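Long-range contact in organic hydroperoxide resistance protein (Elizabethkingia anophelis NUHP1, PDB 6D9N), which probably reduces organic hydroperoxides to the corresponding alcohols through a pair of redox-active cysteines, as in other Ohr proteins: residues Ala64-Ala69 with Gln127-Ser132. Residues are numbered along the deposited sequence; the frame is centred on the assembly and turned at random.
Sequences ACFDSA and QVCPYS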
# COMPACT_ATOMS: atom_id res chain seq x y z
N ALA B 64 -0.61 -7.32 5.97
CA ALA B 64 -1.70 -8.21 5.59
C ALA B 64 -1.38 -9.01 4.33
O ALA B 64 -1.70 -10.21 4.26
CB ALA B 64 -2.97 -7.38 5.40
N CYS B 65 -0.78 -8.39 3.32
CA CYS B 65 -0.40 -9.11 2.10
C CYS B 65 0.56 -10.24 2.44
O CYS B 65 0.40 -11.38 1.98
CB CYS B 65 0.29 -8.10 1.15
SG CYS B 65 0.79 -8.85 -0.45
N PHE B 66 1.57 -9.94 3.24
CA PHE B 66 2.57 -10.95 3.52
C PHE B 66 1.97 -12.07 4.37
O PHE B 66 2.24 -13.26 4.11
CB PHE B 66 3.80 -10.29 4.15
CG PHE B 66 5.00 -11.19 4.11
CD1 PHE B 66 5.88 -11.13 3.03
CD2 PHE B 66 5.24 -12.14 5.09
CE1 PHE B 66 6.98 -11.94 2.96
CE2 PHE B 66 6.34 -12.97 5.00
CZ PHE B 66 7.21 -12.88 3.93
N ASP B 67 1.17 -11.74 5.38
CA ASP B 67 0.54 -12.79 6.18
C ASP B 67 -0.40 -13.64 5.34
O ASP B 67 -0.43 -14.88 5.50
CB ASP B 67 -0.22 -12.20 7.37
CG ASP B 67 -0.53 -13.28 8.40
OD1 ASP B 67 0.44 -13.89 8.90
OD2 ASP B 67 -1.72 -13.55 8.67
N SER B 68 -1.15 -13.03 4.41
CA SER B 68 -2.03 -13.81 3.54
C SER B 68 -1.22 -14.76 2.65
O SER B 68 -1.55 -15.95 2.53
CB SER B 68 -2.85 -12.85 2.69
OG SER B 68 -3.69 -13.59 1.83
N ALA B 69 -0.14 -14.26 2.06
CA ALA B 69 0.71 -15.09 1.20
C ALA B 69 1.34 -16.21 2.01
O ALA B 69 1.39 -17.36 1.56
CB ALA B 69 1.79 -14.21 0.56
N GLN B 127 7.91 -14.32 -2.51
CA GLN B 127 7.68 -14.35 -3.94
C GLN B 127 6.20 -14.31 -4.29
O GLN B 127 5.87 -13.94 -5.42
CB GLN B 127 8.35 -15.59 -4.55
CG GLN B 127 9.88 -15.59 -4.39
CD GLN B 127 10.58 -14.35 -5.05
OE1 GLN B 127 10.28 -13.94 -6.22
NE2 GLN B 127 11.48 -13.72 -4.29
N VAL B 128 5.31 -14.68 -3.37
CA VAL B 128 3.88 -14.72 -3.65
C VAL B 128 3.25 -13.34 -3.46
O VAL B 128 2.45 -12.91 -4.29
CB VAL B 128 3.22 -15.78 -2.74
CG1 VAL B 128 1.69 -15.68 -2.78
CG2 VAL B 128 3.68 -17.17 -3.14
N CYS B 129 3.60 -12.67 -2.36
CA CYS B 129 3.04 -11.38 -1.95
C CYS B 129 3.18 -10.30 -3.04
O CYS B 129 4.32 -9.92 -3.37
CB CYS B 129 3.78 -10.96 -0.69
SG CYS B 129 3.44 -9.35 -0.03
N PRO B 130 2.08 -9.73 -3.53
CA PRO B 130 2.25 -8.66 -4.53
C PRO B 130 3.00 -7.44 -4.04
O PRO B 130 3.65 -6.79 -4.87
CB PRO B 130 0.80 -8.31 -4.92
CG PRO B 130 0.12 -9.62 -4.79
CD PRO B 130 0.74 -10.29 -3.57
N TYR B 131 2.94 -7.10 -2.76
CA TYR B 131 3.68 -5.91 -2.31
C TYR B 131 5.17 -6.15 -2.41
O TYR B 131 5.93 -5.22 -2.74
CB TYR B 131 3.35 -5.56 -0.88
CG TYR B 131 2.05 -4.80 -0.59
CD1 TYR B 131 2.07 -3.66 0.17
CD2 TYR B 131 0.82 -5.27 -1.04
CE1 TYR B 131 0.89 -2.96 0.50
CE2 TYR B 131 -0.37 -4.61 -0.74
CZ TYR B 131 -0.33 -3.47 0.06
OH TYR B 131 -1.49 -2.81 0.42
N SER B 132 5.61 -7.40 -2.12
CA SER B 132 7.02 -7.73 -2.30
C SER B 132 7.42 -7.66 -3.76
O SER B 132 8.49 -7.13 -4.09
CB SER B 132 7.32 -9.12 -1.75
OG SER B 132 7.16 -9.14 -0.35
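Ser132 OG, buried at the edge of the Phe66 ring and near its plane, is gripped by two hydrogen bonds, with His126 ND1 and Tyr62 OH; it lies 4.1 Å from Phe66 CD1. The same ring carbon, Phe66 CD1, approaches Cys129 CB obliquely. Beside this group the two cysteines meet tip to tip. Each sulfur is anti to its own backbone N (chi1 -179° in Cys65, 174° in Cys129), which turns the two sulfurs toward each other across the gap between helix 54-77 and the turn at Cys129. Both cysteines are modelled in two conformers, so the 2.7 Å between Cys65 SG and Cys129 SG in this pair is doubtful as a contact distance; a Cys65-Cys129 disulfide is seen in this protein. This placing, one cysteine on the long helix 54-77 and the other at the N-cap position of helix 130-135, is consistent with the redox cysteine pair of Ohr enzymes within the OsmC/Ohr family. A thiocyanate ion, probably from the crystallisation liquor, lies about 4 Å from the Cys65 side chain and may mark a pocket beside it. Pro130 CD closes on Cys65 SG at 3.4 Å. Tyr131 CD2 meets Cys65 CB at 3.6 Å. Cys65 SG is 4.7 Å from the centroid of the Tyr131 ring in an oblique sulfur-aromatic contact, and Tyr131 OH is hydrogen-bonded to Pro54 O of the second subunit. One turn along the long helix, Ala69 CB packs against Val128 CG1 at 3.7 Å and also touches Cys129 CB.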